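Local coordinates for protein Aureochrome1 (Vaucheria frigida, PDB 3UE6) that binds flavin mononucleotide in a PAS-fold LOV domain and serves as a blue-light photoreceptor, at residues T51-P56 with G137-Y142; F128-R133 with N141-Q146. All coordinates share one frame; numbering follows the deposited sequence.

Overall arrangement
From the N terminus the chain passes through helix 36-43 into strand 48-52, whose end supplies residues 51-56 of contact 1. It then runs through strand 60-63, the three helices 65-71, 75-78 and 93-105, and strand 109-116 before returning along strands 122-133 and 139-145. Contact 2 closes the short loop of the 122-133/139-145 hairpin; contact 1 closes a loop of about 80 residues, and the two overlap at Asn141 and Tyr142. Strand 139-145 lies between both partners, joining strand 48-52 to strand 122-133, and its residues border the flavin mononucleotide in both contacts.

Contact 1: residues T51-P56 with G137-Y142; sequences TDASLP and GNIVNY. With FMN (flavin mononucleotide), chain G.
Thr51 and Tyr142 form an antiparallel hydrogen-bonded pair whose side chains lie on the flavin side of the PAS-fold sheet, and both belong to the flavin pocket. Thr51 OG1, set between the backbone N and the carbonyl carbon (chi1 68°), lies near the plane of the Tyr142 ring at its edge, while Thr51 CG2 sits 3.5 Å from FMN C7M. Ala53 CB approaches the same ring edge, 4.1 Å from Tyr142 CE2, and also meets Ile139 CG2.

On the other face, Asn141 turns its amide back toward the neighbouring strand. Asn141 ND2 gives Thr51 O a nearly straight bond of 2.9 Å, with the acceptor lying almost in the amide plane. Tyr142 N reaches Thr51 O from the opposite face of the carbonyl plane, at 3.2 Å, so two donors grip this buried oxygen. Beyond the pair, Ala53 N donates to Val140 O at 3.2 Å.

The chain then leaves the strand in a type I turn from Asp52 to Leu55. Asp52 OD1 accepts from Ser54 N, closing an Asx turn, and from Ser54 OG at 2.6 Å. Opposite Leu132 of strand 122-133, strand 139-145 carries an extra residue, Val140 and Asn141 together making a classic beta bulge. Tyr62 of the second subunit packs on Asn141, while strand 48-52 continues the sheet toward strand 60-63.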
# COMPACT_ATOMS: atom_id res chain seq x y z
N THR A 51 2.43 -0.16 -8.12
CA THR A 51 3.23 0.22 -9.28
C THR A 51 4.19 1.35 -8.93
O THR A 51 3.95 2.10 -7.98
CB THR A 51 2.36 0.64 -10.46
OG1 THR A 51 1.70 1.87 -10.14
CG2 THR A 51 1.33 -0.43 -10.77
N ASP A 52 5.27 1.45 -9.69
CA ASP A 52 6.22 2.54 -9.53
C ASP A 52 6.06 3.54 -10.67
O ASP A 52 6.41 3.24 -11.81
CB ASP A 52 7.65 1.99 -9.51
CG ASP A 52 8.66 3.00 -9.00
OD1 ASP A 52 8.44 4.22 -9.19
OD2 ASP A 52 9.67 2.58 -8.41
N ALA A 53 5.53 4.71 -10.35
CA ALA A 53 5.26 5.72 -11.37
C ALA A 53 6.53 6.35 -11.94
O ALA A 53 6.52 6.87 -13.06
CB ALA A 53 4.32 6.79 -10.83
N SER A 54 7.62 6.31 -11.17
CA SER A 54 8.88 6.93 -11.59
C SER A 54 9.58 6.09 -12.64
O SER A 54 10.45 6.57 -13.37
CB SER A 54 9.81 7.13 -10.39
OG SER A 54 10.30 5.89 -9.91
N LEU A 55 9.19 4.82 -12.71
CA LEU A 55 9.76 3.89 -13.67
C LEU A 55 8.95 3.92 -14.96
O LEU A 55 7.74 4.15 -14.93
CB LEU A 55 9.81 2.48 -13.08
CG LEU A 55 10.90 2.25 -12.04
CD1 LEU A 55 10.87 0.82 -11.50
CD2 LEU A 55 12.27 2.58 -12.63
N PRO A 56 9.62 3.69 -16.10
CA PRO A 56 9.00 3.76 -17.43
C PRO A 56 7.74 2.91 -17.55
O PRO A 56 7.80 1.69 -17.38
CB PRO A 56 10.10 3.20 -18.34
CG PRO A 56 11.37 3.51 -17.63
CD PRO A 56 11.06 3.37 -16.17
N GLY A 137 3.97 16.70 -3.78
CA GLY A 137 2.75 16.52 -4.55
C GLY A 137 2.87 15.69 -5.82
O GLY A 137 1.92 15.59 -6.60
N ASN A 138 4.03 15.08 -6.01
CA ASN A 138 4.27 14.27 -7.19
C ASN A 138 3.84 12.82 -6.99
O ASN A 138 4.21 12.19 -5.99
CB ASN A 138 5.75 14.36 -7.59
CG ASN A 138 6.13 15.77 -8.03
OD1 ASN A 138 7.05 16.38 -7.48
ND2 ASN A 138 5.43 16.28 -9.03
N ILE A 139 3.04 12.30 -7.91
CA ILE A 139 2.59 10.91 -7.82
C ILE A 139 3.76 9.96 -8.03
O ILE A 139 4.37 9.93 -9.10
CB ILE A 139 1.49 10.60 -8.83
CG1 ILE A 139 0.17 11.21 -8.36
CG2 ILE A 139 1.34 9.09 -8.99
CD1 ILE A 139 -0.95 11.07 -9.35
N VAL A 140 4.07 9.20 -6.99
CA VAL A 140 5.30 8.41 -6.97
C VAL A 140 5.01 6.91 -7.04
O VAL A 140 5.83 6.13 -7.53
CB VAL A 140 6.14 8.76 -5.72
CG1 VAL A 140 5.88 7.76 -4.61
CG2 VAL A 140 7.62 8.81 -6.08
N ASN A 141 3.83 6.53 -6.55
CA ASN A 141 3.38 5.14 -6.59
C ASN A 141 1.89 5.08 -6.85
O ASN A 141 1.17 6.05 -6.62
CB ASN A 141 3.66 4.44 -5.26
CG ASN A 141 5.11 4.09 -5.07
OD1 ASN A 141 5.78 4.64 -4.20
ND2 ASN A 141 5.61 3.15 -5.87
N TYR A 142 1.42 3.93 -7.30
CA TYR A 142 -0.00 3.68 -7.42
C TYR A 142 -0.35 2.38 -6.70
O TYR A 142 0.45 1.44 -6.70
CB TYR A 142 -0.42 3.57 -8.89
CG TYR A 142 -0.60 4.90 -9.61
CD1 TYR A 142 -1.82 5.56 -9.57
CD2 TYR A 142 0.44 5.46 -10.33
CE1 TYR A 142 -1.99 6.77 -10.24
CE2 TYR A 142 0.27 6.67 -11.00
CZ TYR A 142 -0.95 7.32 -10.95
OH TYR A 142 -1.12 8.52 -11.60
N1 FMN G . -6.27 -2.22 -15.90
C2 FMN G . -7.06 -3.34 -15.96
O2 FMN G . -7.68 -3.60 -16.99
N3 FMN G . -7.17 -4.17 -14.86
C4 FMN G . -6.48 -3.88 -13.71
O4 FMN G . -6.57 -4.62 -12.73
C4A FMN G . -5.67 -2.75 -13.64
N5 FMN G . -4.97 -2.45 -12.49
C5A FMN G . -4.18 -1.32 -12.44
C6 FMN G . -3.48 -1.03 -11.27
C7 FMN G . -2.67 0.10 -11.20
C7M FMN G . -1.92 0.42 -9.94
C8 FMN G . -2.57 0.94 -12.31
C8M FMN G . -1.70 2.16 -12.23
C9 FMN G . -3.27 0.64 -13.47
C9A FMN G . -4.08 -0.49 -13.54
N10 FMN G . -4.77 -0.81 -14.70
C10 FMN G . -5.57 -1.92 -14.75
C1' FMN G . -4.72 0.07 -15.91
C2' FMN G . -3.57 -0.23 -16.86
O2' FMN G . -2.39 -0.46 -16.14
C3' FMN G . -3.40 0.97 -17.80
O3' FMN G . -3.10 2.13 -17.06
C4' FMN G . -4.68 1.17 -18.61
O4' FMN G . -4.89 0.04 -19.41
C5' FMN G . -4.62 2.41 -19.51
O5' FMN G . -3.34 2.54 -20.07
P FMN G . -3.03 2.15 -21.60
O1P FMN G . -3.25 0.66 -21.74
O2P FMN G . -1.60 2.47 -21.94
O3P FMN G . -3.94 2.89 -22.55

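Contact 2: residues F128-R133 with N141-Q146; sequences FVAGLR and NYVGVQ. With FMN (flavin mononucleotide), chain G.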
# COMPACT_ATOMS: atom_id res chain seq x y z
N PHE A 128 -10.24 -0.46 -8.40
CA PHE A 128 -9.96 0.87 -7.87
C PHE A 128 -8.47 1.19 -7.94
O PHE A 128 -7.63 0.32 -7.72
CB PHE A 128 -10.47 1.01 -6.43
CG PHE A 128 -10.09 2.32 -5.77
CD1 PHE A 128 -10.84 3.47 -5.97
CD2 PHE A 128 -8.99 2.39 -4.92
CE1 PHE A 128 -10.50 4.67 -5.35
CE2 PHE A 128 -8.65 3.59 -4.31
CZ PHE A 128 -9.40 4.73 -4.52
N VAL A 129 -8.16 2.45 -8.24
CA VAL A 129 -6.77 2.90 -8.33
C VAL A 129 -6.57 4.22 -7.59
O VAL A 129 -7.44 5.11 -7.62
CB VAL A 129 -6.32 3.03 -9.81
CG1 VAL A 129 -7.25 3.94 -10.59
CG2 VAL A 129 -4.89 3.53 -9.88
N ALA A 130 -5.45 4.35 -6.89
CA ALA A 130 -5.13 5.57 -6.15
C ALA A 130 -3.66 5.93 -6.25
O ALA A 130 -2.79 5.10 -6.00
CB ALA A 130 -5.56 5.44 -4.69
N GLY A 131 -3.39 7.19 -6.60
CA GLY A 131 -2.03 7.69 -6.68
C GLY A 131 -1.49 8.09 -5.32
O GLY A 131 -2.20 8.65 -4.48
N LEU A 132 -0.21 7.80 -5.10
CA LEU A 132 0.46 8.19 -3.87
C LEU A 132 1.48 9.27 -4.18
O LEU A 132 2.30 9.11 -5.08
CB LEU A 132 1.12 6.97 -3.23
CG LEU A 132 0.19 5.76 -3.13
CD1 LEU A 132 0.93 4.52 -2.66
CD2 LEU A 132 -0.99 6.08 -2.22
N ARG A 133 1.43 10.38 -3.44
CA ARG A 133 2.28 11.53 -3.74
C ARG A 133 3.31 11.77 -2.66
O ARG A 133 3.10 11.40 -1.50
CB ARG A 133 1.42 12.79 -3.91
CG ARG A 133 0.42 12.69 -5.04
CD ARG A 133 -0.72 13.67 -4.85
NE ARG A 133 -1.79 13.46 -5.81
CZ ARG A 133 -1.81 13.98 -7.03
NH1 ARG A 133 -0.81 14.75 -7.45
NH2 ARG A 133 -2.83 13.73 -7.84
N ASN A 141 3.83 6.53 -6.55
CA ASN A 141 3.38 5.14 -6.59
C ASN A 141 1.89 5.08 -6.85
O ASN A 141 1.17 6.05 -6.62
CB ASN A 141 3.66 4.44 -5.26
CG ASN A 141 5.11 4.09 -5.07
OD1 ASN A 141 5.78 4.64 -4.20
ND2 ASN A 141 5.61 3.15 -5.87
N TYR A 142 1.42 3.93 -7.30
CA TYR A 142 -0.00 3.68 -7.42
C TYR A 142 -0.35 2.38 -6.70
O TYR A 142 0.45 1.44 -6.70
CB TYR A 142 -0.42 3.57 -8.89
CG TYR A 142 -0.60 4.90 -9.61
CD1 TYR A 142 -1.82 5.56 -9.57
CD2 TYR A 142 0.44 5.46 -10.33
CE1 TYR A 142 -1.99 6.77 -10.24
CE2 TYR A 142 0.27 6.67 -11.00
CZ TYR A 142 -0.95 7.32 -10.95
OH TYR A 142 -1.12 8.52 -11.60
N VAL A 143 -1.52 2.34 -6.08
CA VAL A 143 -2.03 1.10 -5.53
C VAL A 143 -3.30 0.71 -6.29
O VAL A 143 -4.24 1.50 -6.39
CB VAL A 143 -2.30 1.20 -4.01
CG1 VAL A 143 -3.15 2.42 -3.68
CG2 VAL A 143 -2.93 -0.08 -3.48
N GLY A 144 -3.31 -0.50 -6.85
CA GLY A 144 -4.47 -1.00 -7.57
C GLY A 144 -5.17 -2.07 -6.76
O GLY A 144 -4.53 -2.93 -6.17
N VAL A 145 -6.50 -2.01 -6.74
CA VAL A 145 -7.29 -3.01 -6.01
C VAL A 145 -8.29 -3.69 -6.94
O VAL A 145 -9.15 -3.03 -7.52
CB VAL A 145 -8.04 -2.39 -4.82
CG1 VAL A 145 -8.89 -3.45 -4.14
CG2 VAL A 145 -7.06 -1.77 -3.84
N GLN A 146 -8.17 -5.00 -7.07
CA GLN A 146 -9.05 -5.77 -7.95
C GLN A 146 -10.07 -6.56 -7.14
O GLN A 146 -9.82 -6.93 -5.99
CB GLN A 146 -8.24 -6.71 -8.84
CG GLN A 146 -7.25 -6.02 -9.76
CD GLN A 146 -6.04 -5.48 -9.02
OE1 GLN A 146 -5.72 -5.93 -7.92
NE2 GLN A 146 -5.37 -4.51 -9.62
N1 FMN G . -6.27 -2.22 -15.90
C2 FMN G . -7.06 -3.34 -15.96
O2 FMN G . -7.68 -3.60 -16.99
N3 FMN G . -7.17 -4.17 -14.86
C4 FMN G . -6.48 -3.88 -13.71
O4 FMN G . -6.57 -4.62 -12.73
C4A FMN G . -5.67 -2.75 -13.64
N5 FMN G . -4.97 -2.45 -12.49
C5A FMN G . -4.18 -1.32 -12.44
C6 FMN G . -3.48 -1.03 -11.27
C7 FMN G . -2.67 0.10 -11.20
C7M FMN G . -1.92 0.42 -9.94
C8 FMN G . -2.57 0.94 -12.31
C8M FMN G . -1.70 2.16 -12.23
C9 FMN G . -3.27 0.64 -13.47
C9A FMN G . -4.08 -0.49 -13.54
N10 FMN G . -4.77 -0.81 -14.70
C10 FMN G . -5.57 -1.92 -14.75
C1' FMN G . -4.72 0.07 -15.91
C2' FMN G . -3.57 -0.23 -16.86
O2' FMN G . -2.39 -0.46 -16.14
C3' FMN G . -3.40 0.97 -17.80
O3' FMN G . -3.10 2.13 -17.06
C4' FMN G . -4.68 1.17 -18.61
O4' FMN G . -4.89 0.04 -19.41
C5' FMN G . -4.62 2.41 -19.51
O5' FMN G . -3.34 2.54 -20.07
P FMN G . -3.03 2.15 -21.60
O1P FMN G . -3.25 0.66 -21.74
O2P FMN G . -1.60 2.47 -21.94
O3P FMN G . -3.94 2.89 -22.55
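This buried pairing of Phe128-Leu132 with Asn141-Val145 is the antiparallel backbone core of the hairpin formed by strands 122-133 and 139-145, near the centre of the chain. Phe128, Ala130 and Leu132 make hydrogen-bonded pairs with Val145, Val143 and Asn141. Val145 N reaches Phe128 O at 2.8 Å; at the other end, Asn141 N to Leu132 O is weak.

On the flavin side, Tyr142 CD1 lies 3.7 Å from Val129 CG2 and 3.6 Å from Gly131 CA. A side chain on Gly131 would come tight against the ring. Tyr142 CB is 3.6 Å from FMN C7M; an alanine here would keep that CB contact but would probably leave a gap where the ring packs on Val129 CG2 and Gly131 CA.

In this PAS-fold sheet, strand 139-145 forms part of the wall against which the flavin lies. Gly144 N is 3.5 Å from FMN C7M, and a CB on this residue would collide with FMN C6. Gln146 is bent at chi2 (73°), which brings Gln146 NE2 to FMN O4 in a weak bond of 3.3 Å.

On the opposite face, Val143 CG1 packs on Ala130 CB at 4.0 Å, and Leu132 CD1 rests on Asn141 CB. Leu37 and Leu41 of helix 36-43 cover Val143, with Leu37 also touching Leu132.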